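Local coordinates for esterase (PDB 4TX1), which cleaves acetyl esters as a carbohydrate acetylesterase of the SGNH-hydrolase family, and probably acts on aryl esters as well, at residues L45-L49 / L215-R220; T64-D68 / G114-I119; L92-M98 / P139-S145. All coordinates share one frame; numbering follows the deposited sequence.

Contact 3 is the inner core of the three: two neighbouring strands of the parallel sheet, joined by main-chain hydrogen bonds and lined on both faces by apolar side chains. The other two involve helices on opposite sides of that sheet. Contact 1 pairs two helices and is only partly buried, with leucines and a valine beneath a salt bridge; its Leu215, Val218 and Val219 rest on Leu142 of contact 3. Contact 2, fully buried, sets a loop against helix 112-127 through a tyrosine hydroxyl and bare glycine backbone, and touches contact 3 where Ile119 meets Ile143. Contacts 1 and 2 do not touch, their centres lying about 26 Å apart.

Contact 1. Residues L45-L49 / L215-R220; sequences LQKAL and LEPVVR
Leu45 and Val219 reach toward each other tip to tip where helix 41-49 leans on helix 205-223. With CG of Leu45 turned opposite the backbone N (chi1 -170°), CD1 is carried into the flank of the second helix, 3.8 Å from Glu216 CA. The same methyl lies 4.0 Å from Val219 CB and touches both valine branches, while CD2 of Leu45 meets CG2 alone. One turn on, Leu49 takes another rotamer, its CG anti to the carbonyl carbon and beside the backbone N, and its two methyls part company. CD1 meets Val219 CG1 at 3.8 Å, the two side chains crossing at about a right angle. CD2 lies over the centre of one face of the Arg220 guanidinium, 4.0 Å above its plane, and also rests on the arginine CG.

The pair belongs to the helical layer on one side of the alpha/beta/alpha sandwich of SGNH hydrolases; the short segments cross at -59° with their axes 10.2 Å apart. Beneath, Leu215 and Val219 pack on Leu142 of strand 140-145, and Gln46 ties its helix to Ala53 and Val55.

Arg220, extended from CG to NE, slides past Leu49 in the opposite direction. Its NE donates to Glu216 OE1 at 2.8 Å in a nearly straight bond (164°), close to the guanidinium plane and on the anti lone pair of OE1, an i to i+4 salt bridge along one helix. NH2 adds a weak, bent bond to the same oxygen and another weak one, 2.8 Å long, to Ala48 O in the last turn of helix 41-49, where a positive charge would probably be favourable. The carboxylate itself lies against the Ala48 methyl, with Glu216 OE2 3.6 Å from CB.

Contact 2. Residues T64-D68 / G114-I119; sequences TTAYD and GAVKGI
Gly114 offers its carbonyl oxygen to the hydroxyl of Tyr67, the one hydrogen bond between loop 64-68 and helix segment 114-119. Tyr67 OH donates to Gly114 O at 2.8 Å from above the carbonyl plane, 36° out of it, while Gly118 N, one turn on, reaches the same oxygen from the opposite face at 3.0 Å. The oxygen thus serves both the helix and the tyrosine, and it sits at the edge of the phenol ring, in its plane. With CG of Tyr67 beside its backbone N (chi1 -56°), the ring extends across to the helix.

Ala115 turns its methyl from the loop but presents its carbonyl, whose oxygen lies 3.6 Å from Thr65 CG2. At Gly118 the two backbones come closest, its CA facing that of Thr65, and Gly118 CA packs against Thr65 OG1 at 3.3 Å and Ala66 CB at 3.9 Å. A beta carbon at this position would run into the threonine oxygen, so the absence of a side chain permits the close approach. That OG1, placed between backbone N and carbonyl carbon (chi1 61°), finds its polar partner in Asp103 OD2; Asp103 ends the Gly-x-Asn-Asp signature of SGNH hydrolases. Ile119 completes the contact: its CD1 meets Thr65 CG2 at 3.9 Å, the side chains crossing at about a right angle. Within the loop, Thr64 OG1 donates to Tyr67 O at 2.6 Å, on a lone pair in the carbonyl plane.

His109 stacks edge-to-face on Tyr67, and Leu71 and Ile107 of a second subunit pack on Ala66 and Tyr67. Helix 112-127 is held between this loop and helix 171-182, whose Leu171 and Tyr175 touch Ala115, and Ile119 also rests on Ile143 of strand 140-145.

Contact 3. Residues L92-M98 / P139-S145; sequences LDLIVFM and PEILIVS
Leu142 O is gripped by two groups of the neighbouring strand: Phe97 N donates to it at 2.8 Å, nearly straight (165°), and the CA-H of Val96 makes a further contact. Four more backbone bonds run between the parallel strands 94-98 and 140-145. Ile95 gives its N-H to Glu140 O and takes one from Leu142 N on its own oxygen, Phe97 O accepts from Val144 N, and at the start of the pair Asp93 O accepts from Glu140 N.

On the face of Leu94, Val96, Leu142 and Val144, Leu94 CD1 lies 3.7 Å from Glu140 CB. Val96 and Leu142 run side by side, and Val96 CG1 also meets Val144 CG2 at 3.6 Å. Met98 reaches the other valine branch, its SD 3.8 Å from Val144 CG1. Were an alanine to stand at Val144, both branches would go, and the likely result would be a gap beside Val96 and a methionine thioether with greater freedom to turn.

On the face of Ile95, Phe97, Ile141 and Ile143, the ring of Phe97 has Ile95 CG2 over one face, 3.7 Å above its plane and offset toward the rim. Its CE2 meets Ile141 CG2 at 3.8 Å, the two side chains crossing obliquely. Ile95 CD1 is pressed to 3.3 Å from Pro139 CB, tighter than usual, and its unstaggered chi2 of 97° suggests strain.

Strand 94-98, helix 112-127 and strand 140-145 form a beta-alpha-beta crossover, with Leu122, Val123 and Val126 of that helix covering the Phe97 face. Helix 205-223 covers Leu142 and Val144, while strands 14-20 and 185-188 flank the pair in the sheet.

Contact 1. Residues L45-L49 / L215-R220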
loop_
_atom_site.group_PDB
_atom_site.type_symbol
_atom_site.label_atom_id
_atom_site.label_comp_id
_atom_site.label_asym_id
_atom_site.label_seq_id
_atom_site.Cartn_x
_atom_site.Cartn_y
_atom_site.Cartn_z
ATOM N N LEU A 45 -28.588 5.533 21.558
ATOM C CA LEU A 45 -29.171 4.307 21.058
ATOM C C LEU A 45 -29.044 3.113 21.998
ATOM O O LEU A 45 -30.028 2.316 22.189
ATOM C CB LEU A 45 -28.590 3.998 19.662
ATOM C CG LEU A 45 -29.206 2.906 18.845
ATOM C CD1 LEU A 45 -30.704 3.146 18.527
ATOM C CD2 LEU A 45 -28.436 2.762 17.508
ATOM N N GLN A 46 -27.850 2.881 22.567
ATOM C CA GLN A 46 -27.629 1.726 23.396
ATOM C C GLN A 46 -28.582 1.824 24.632
ATOM O O GLN A 46 -29.093 0.813 25.152
ATOM C CB GLN A 46 -26.205 1.669 23.917
ATOM C CG GLN A 46 -25.882 0.691 25.015
ATOM C CD GLN A 46 -25.920 -0.745 24.534
ATOM O OE1 GLN A 46 -24.868 -1.323 24.101
ATOM N NE2 GLN A 46 -27.117 -1.338 24.531
ATOM N N LYS A 47 -28.670 3.024 25.166
ATOM C CA LYS A 47 -29.472 3.196 26.413
ATOM C C LYS A 47 -30.919 2.924 26.089
ATOM O O LYS A 47 -31.607 2.266 26.899
ATOM C CB LYS A 47 -29.357 4.610 26.956
ATOM C CG LYS A 47 -30.068 4.825 28.317
ATOM C CD LYS A 47 -29.755 6.236 28.806
ATOM C CE LYS A 47 -30.224 6.542 30.222
ATOM N NZ LYS A 47 -29.438 5.690 31.151
ATOM N N ALA A 48 -31.373 3.389 24.937
ATOM C CA ALA A 48 -32.730 3.146 24.475
ATOM C C ALA A 48 -33.012 1.667 24.235
ATOM O O ALA A 48 -34.138 1.197 24.555
ATOM C CB ALA A 48 -33.076 3.975 23.262
ATOM N N LEU A 49 -32.041 0.884 23.721
ATOM C CA LEU A 49 -32.292 -0.516 23.427
ATOM C C LEU A 49 -32.120 -1.355 24.686
ATOM O O LEU A 49 -32.669 -2.454 24.786
ATOM C CB LEU A 49 -31.357 -1.031 22.265
ATOM C CG LEU A 49 -31.514 -0.291 20.929
ATOM C CD1 LEU A 49 -30.421 -0.653 19.914
ATOM C CD2 LEU A 49 -32.904 -0.478 20.307
ATOM N N LEU A 215 -33.015 7.447 15.793
ATOM C CA LEU A 215 -32.791 6.127 15.152
ATOM C C LEU A 215 -33.448 4.966 15.850
ATOM O O LEU A 215 -33.594 3.898 15.300
ATOM C CB LEU A 215 -31.275 5.912 15.069
ATOM C CG LEU A 215 -30.551 6.736 14.040
ATOM C CD1 LEU A 215 -29.030 6.747 14.257
ATOM C CD2 LEU A 215 -30.841 6.233 12.628
ATOM N N GLU A 216 -33.923 5.167 17.078
ATOM C CA GLU A 216 -34.379 4.010 17.856
ATOM C C GLU A 216 -35.492 3.198 17.138
ATOM O O GLU A 216 -35.388 2.003 17.102
ATOM C CB GLU A 216 -34.804 4.403 19.277
ATOM C CG GLU A 216 -35.514 3.252 19.932
ATOM C CD GLU A 216 -36.133 3.568 21.275
ATOM O OE1 GLU A 216 -36.452 2.609 21.979
ATOM O OE2 GLU A 216 -36.235 4.734 21.658
ATOM N N PRO A 217 -36.531 3.855 16.585
ATOM C CA PRO A 217 -37.620 3.092 15.975
ATOM C C PRO A 217 -37.192 2.258 14.776
ATOM O O PRO A 217 -37.570 1.109 14.713
ATOM C CB PRO A 217 -38.621 4.168 15.560
ATOM C CG PRO A 217 -38.429 5.245 16.575
ATOM C CD PRO A 217 -36.894 5.289 16.680
ATOM N N VAL A 218 -36.401 2.836 13.839
ATOM C CA VAL A 218 -35.959 2.100 12.665
ATOM C C VAL A 218 -34.960 1.031 13.084
ATOM O O VAL A 218 -34.986 -0.081 12.552
ATOM C CB VAL A 218 -35.442 3.044 11.568
ATOM C CG1 VAL A 218 -34.111 3.662 11.969
ATOM C CG2 VAL A 218 -35.306 2.320 10.243
ATOM N N VAL A 219 -34.138 1.307 14.087
ATOM C CA VAL A 219 -33.245 0.289 14.626
ATOM C C VAL A 219 -33.978 -0.889 15.259
ATOM O O VAL A 219 -33.715 -1.999 14.920
ATOM C CB VAL A 219 -32.169 0.871 15.549
ATOM C CG1 VAL A 219 -31.408 -0.215 16.235
ATOM C CG2 VAL A 219 -31.260 1.751 14.742
ATOM N N ARG A 220 -34.928 -0.634 16.140
ATOM C CA ARG A 220 -35.824 -1.724 16.479
ATOM C C ARG A 220 -36.504 -2.388 15.282
ATOM O O ARG A 220 -36.450 -3.555 15.138
ATOM C CB ARG A 220 -36.895 -1.222 17.450
ATOM C CG ARG A 220 -36.356 -0.810 18.810
ATOM C CD ARG A 220 -37.427 -0.379 19.798
ATOM N NE ARG A 220 -36.859 0.028 21.080
ATOM C CZ ARG A 220 -36.524 -0.813 22.048
ATOM N NH1 ARG A 220 -36.696 -2.119 21.885
ATOM N NH2 ARG A 220 -36.013 -0.353 23.183
#

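Contact 2. Residues T64-D68 / G114-I119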
loop_
_atom_site.group_PDB
_atom_site.type_symbol
_atom_site.label_atom_id
_atom_site.label_comp_id
_atom_site.label_asym_id
_atom_site.label_seq_id
_atom_site.Cartn_x
_atom_site.Cartn_y
_atom_site.Cartn_z
ATOM N N THR A 64 -13.983 9.333 5.220
ATOM C CA THR A 64 -14.725 9.473 4.001
ATOM C C THR A 64 -15.407 8.128 3.689
ATOM O O THR A 64 -15.105 7.089 4.315
ATOM C CB THR A 64 -13.819 9.789 2.830
ATOM O OG1 THR A 64 -13.075 8.573 2.485
ATOM C CG2 THR A 64 -12.837 10.967 3.160
ATOM N N THR A 65 -16.300 8.135 2.687
ATOM C CA THR A 65 -16.947 6.926 2.341
ATOM C C THR A 65 -15.942 5.931 1.761
ATOM O O THR A 65 -15.821 4.799 2.236
ATOM C CB THR A 65 -18.131 7.200 1.349
ATOM O OG1 THR A 65 -17.624 7.784 0.152
ATOM C CG2 THR A 65 -19.277 8.096 1.939
ATOM N N ALA A 66 -15.179 6.332 0.762
ATOM C CA ALA A 66 -14.332 5.374 0.026
ATOM C C ALA A 66 -13.142 6.055 -0.626
ATOM O O ALA A 66 -12.664 5.646 -1.721
ATOM C CB ALA A 66 -15.139 4.593 -1.046
ATOM N N TYR A 67 -12.668 7.123 0.004
ATOM C CA TYR A 67 -11.645 8.012 -0.581
ATOM C C TYR A 67 -10.485 8.233 0.355
ATOM O O TYR A 67 -10.614 8.417 1.527
ATOM C CB TYR A 67 -12.285 9.319 -1.014
ATOM C CG TYR A 67 -13.446 9.122 -1.978
ATOM C CD1 TYR A 67 -13.226 8.934 -3.372
ATOM C CD2 TYR A 67 -14.721 9.023 -1.519
ATOM C CE1 TYR A 67 -14.276 8.649 -4.203
ATOM C CE2 TYR A 67 -15.784 8.686 -2.391
ATOM C CZ TYR A 67 -15.538 8.544 -3.733
ATOM O OH TYR A 67 -16.613 8.318 -4.556
ATOM N N ASP A 68 -9.283 8.299 -0.196
ATOM C CA ASP A 68 -8.115 8.498 0.612
ATOM C C ASP A 68 -7.983 9.947 1.108
ATOM O O ASP A 68 -8.278 10.925 0.388
ATOM C CB ASP A 68 -6.899 8.264 -0.274
ATOM C CG ASP A 68 -6.788 6.826 -0.738
ATOM O OD1 ASP A 68 -7.162 5.908 0.048
ATOM O OD2 ASP A 68 -6.419 6.673 -1.989
ATOM N N GLY A 114 -20.679 11.271 -5.498
ATOM C CA GLY A 114 -19.488 10.484 -5.110
ATOM C C GLY A 114 -19.680 9.828 -3.730
ATOM O O GLY A 114 -19.192 8.723 -3.509
ATOM N N ALA A 115 -20.422 10.476 -2.824
ATOM C CA ALA A 115 -20.705 9.964 -1.505
ATOM C C ALA A 115 -21.628 8.768 -1.617
ATOM O O ALA A 115 -21.407 7.754 -0.995
ATOM C CB ALA A 115 -21.298 11.006 -0.535
ATOM N N VAL A 116 -22.712 8.868 -2.406
ATOM C CA VAL A 116 -23.611 7.709 -2.460
ATOM C C VAL A 116 -22.913 6.520 -3.149
ATOM O O VAL A 116 -23.184 5.421 -2.800
ATOM C CB VAL A 116 -24.982 8.055 -3.089
ATOM C CG1 VAL A 116 -24.831 8.395 -4.510
ATOM C CG2 VAL A 116 -26.001 6.944 -2.863
ATOM N N LYS A 117 -22.062 6.750 -4.145
ATOM C CA LYS A 117 -21.268 5.644 -4.686
ATOM C C LYS A 117 -20.368 5.014 -3.631
ATOM O O LYS A 117 -20.159 3.807 -3.641
ATOM C CB LYS A 117 -20.437 6.113 -5.848
ATOM C CG LYS A 117 -21.266 6.473 -7.055
ATOM C CD LYS A 117 -22.147 5.312 -7.570
ATOM C CE LYS A 117 -21.349 4.157 -8.099
ATOM N NZ LYS A 117 -22.213 2.985 -8.597
ATOM N N GLY A 118 -19.793 5.839 -2.751
ATOM C CA GLY A 118 -18.964 5.306 -1.657
ATOM C C GLY A 118 -19.829 4.473 -0.709
ATOM O O GLY A 118 -19.422 3.382 -0.253
ATOM N N ILE A 119 -21.037 4.957 -0.354
ATOM C CA ILE A 119 -21.892 4.124 0.507
ATOM C C ILE A 119 -22.231 2.793 -0.151
ATOM O O ILE A 119 -22.248 1.745 0.514
ATOM C CB ILE A 119 -23.211 4.875 0.858
ATOM C CG1 ILE A 119 -22.924 6.162 1.682
ATOM C CG2 ILE A 119 -24.167 3.957 1.624
ATOM C CD1 ILE A 119 -22.308 5.951 3.057
#

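Contact 3. Residues L92-M98 / P139-S145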
loop_
_atom_site.group_PDB
_atom_site.type_symbol
_atom_site.label_atom_id
_atom_site.label_comp_id
_atom_site.label_asym_id
_atom_site.label_seq_id
_atom_site.Cartn_x
_atom_site.Cartn_y
_atom_site.Cartn_z
ATOM N N LEU A 92 -22.332 -9.671 13.417
ATOM C CA LEU A 92 -23.121 -8.475 13.554
ATOM C C LEU A 92 -24.554 -8.706 13.062
ATOM O O LEU A 92 -24.741 -9.335 12.020
ATOM C CB LEU A 92 -22.474 -7.316 12.763
ATOM C CG LEU A 92 -21.069 -6.900 13.270
ATOM C CD1 LEU A 92 -20.385 -6.073 12.125
ATOM C CD2 LEU A 92 -21.285 -6.112 14.515
ATOM N N ASP A 93 -25.491 -8.115 13.769
ATOM C CA ASP A 93 -26.922 -8.109 13.368
ATOM C C ASP A 93 -27.328 -6.917 12.536
ATOM O O ASP A 93 -28.150 -7.035 11.623
ATOM C CB ASP A 93 -27.814 -8.244 14.614
ATOM C CG ASP A 93 -27.535 -9.540 15.352
ATOM O OD1 ASP A 93 -27.748 -10.615 14.778
ATOM O OD2 ASP A 93 -26.946 -9.495 16.419
ATOM N N LEU A 94 -26.643 -5.775 12.742
ATOM C CA LEU A 94 -26.923 -4.567 12.026
ATOM C C LEU A 94 -25.674 -3.698 11.921
ATOM O O LEU A 94 -24.992 -3.508 12.920
ATOM C CB LEU A 94 -27.927 -3.696 12.796
ATOM C CG LEU A 94 -28.436 -2.399 12.219
ATOM C CD1 LEU A 94 -29.147 -2.506 10.863
ATOM C CD2 LEU A 94 -29.331 -1.697 13.296
ATOM N N ILE A 95 -25.477 -3.169 10.743
ATOM C CA ILE A 95 -24.417 -2.142 10.533
ATOM C C ILE A 95 -25.190 -0.870 10.256
ATOM O O ILE A 95 -26.058 -0.835 9.343
ATOM C CB ILE A 95 -23.492 -2.517 9.365
ATOM C CG1 ILE A 95 -22.738 -3.816 9.750
ATOM C CG2 ILE A 95 -22.543 -1.315 9.127
ATOM C CD1 ILE A 95 -23.247 -5.080 9.272
ATOM N N VAL A 96 -24.880 0.189 10.991
ATOM C CA VAL A 96 -25.429 1.523 10.760
ATOM C C VAL A 96 -24.337 2.449 10.207
ATOM O O VAL A 96 -23.350 2.674 10.925
ATOM C CB VAL A 96 -25.970 2.140 12.085
ATOM C CG1 VAL A 96 -26.664 3.512 11.783
ATOM C CG2 VAL A 96 -26.937 1.084 12.713
ATOM N N PHE A 97 -24.527 2.967 9.009
ATOM C CA PHE A 97 -23.578 3.896 8.387
ATOM C C PHE A 97 -24.070 5.323 8.560
ATOM O O PHE A 97 -25.239 5.641 8.293
ATOM C CB PHE A 97 -23.426 3.654 6.912
ATOM C CG PHE A 97 -22.751 2.333 6.561
ATOM C CD1 PHE A 97 -21.435 2.119 6.925
ATOM C CD2 PHE A 97 -23.386 1.341 5.854
ATOM C CE1 PHE A 97 -20.791 0.983 6.593
ATOM C CE2 PHE A 97 -22.758 0.182 5.464
ATOM C CZ PHE A 97 -21.451 -0.040 5.898
ATOM N N MET A 98 -23.177 6.174 9.017
ATOM C CA MET A 98 -23.429 7.602 8.872
ATOM C C MET A 98 -22.187 8.328 8.356
ATOM O O MET A 98 -21.295 8.758 9.136
ATOM C CB MET A 98 -24.010 8.249 10.167
ATOM C CG MET A 98 -24.533 9.645 9.853
ATOM S SD MET A 98 -25.496 10.439 11.174
ATOM C CE MET A 98 -24.155 10.951 12.237
ATOM N N PRO A 139 -25.941 -9.556 7.933
ATOM C CA PRO A 139 -26.425 -8.481 8.773
ATOM C C PRO A 139 -27.378 -7.582 7.996
ATOM O O PRO A 139 -27.288 -7.459 6.773
ATOM C CB PRO A 139 -25.172 -7.709 9.159
ATOM C CG PRO A 139 -24.030 -8.373 8.525
ATOM C CD PRO A 139 -24.483 -9.723 8.081
ATOM N N GLU A 140 -28.291 -6.951 8.727
ATOM C CA GLU A 140 -29.075 -5.884 8.170
ATOM C C GLU A 140 -28.189 -4.630 8.071
ATOM O O GLU A 140 -27.204 -4.509 8.790
ATOM C CB GLU A 140 -30.245 -5.570 9.108
ATOM C CG GLU A 140 -31.195 -6.741 9.251
ATOM C CD GLU A 140 -31.952 -7.001 7.970
ATOM O OE1 GLU A 140 -32.346 -6.019 7.274
ATOM O OE2 GLU A 140 -32.162 -8.204 7.653
ATOM N N ILE A 141 -28.556 -3.745 7.177
ATOM C CA ILE A 141 -27.803 -2.483 6.971
ATOM C C ILE A 141 -28.735 -1.284 6.984
ATOM O O ILE A 141 -29.763 -1.258 6.257
ATOM C CB ILE A 141 -27.075 -2.557 5.626
ATOM C CG1 ILE A 141 -26.060 -3.712 5.605
ATOM C CG2 ILE A 141 -26.234 -1.285 5.411
ATOM C CD1 ILE A 141 -25.413 -3.944 4.221
ATOM N N LEU A 142 -28.376 -0.289 7.774
ATOM C CA LEU A 142 -29.077 0.987 7.862
ATOM C C LEU A 142 -28.168 2.105 7.334
ATOM O O LEU A 142 -27.111 2.364 7.985
ATOM C CB LEU A 142 -29.447 1.265 9.267
ATOM C CG LEU A 142 -30.473 2.298 9.675
ATOM C CD1 LEU A 142 -30.517 2.788 11.109
ATOM C CD2 LEU A 142 -31.358 2.929 8.570
ATOM N N ILE A 143 -28.635 2.810 6.324
ATOM C CA ILE A 143 -27.944 3.947 5.730
ATOM C C ILE A 143 -28.531 5.217 6.358
ATOM O O ILE A 143 -29.710 5.506 6.205
ATOM C CB ILE A 143 -28.045 4.016 4.229
ATOM C CG1 ILE A 143 -27.392 2.753 3.651
ATOM C CG2 ILE A 143 -27.413 5.295 3.669
ATOM C CD1 ILE A 143 -27.633 2.482 2.188
ATOM N N VAL A 144 -27.696 5.992 7.025
ATOM C CA VAL A 144 -28.141 7.243 7.615
ATOM C C VAL A 144 -27.509 8.425 6.884
ATOM O O VAL A 144 -26.237 8.547 6.728
ATOM C CB VAL A 144 -27.850 7.284 9.107
ATOM C CG1 VAL A 144 -28.401 8.595 9.682
ATOM C CG2 VAL A 144 -28.359 6.068 9.858
ATOM N N SER A 145 -28.328 9.335 6.357
ATOM C CA SER A 145 -27.806 10.530 5.728
ATOM C C SER A 145 -27.459 11.501 6.918
ATOM O O SER A 145 -28.269 11.675 7.872
ATOM C CB SER A 145 -28.714 11.185 4.687
ATOM O OG SER A 145 -29.966 11.443 5.361
#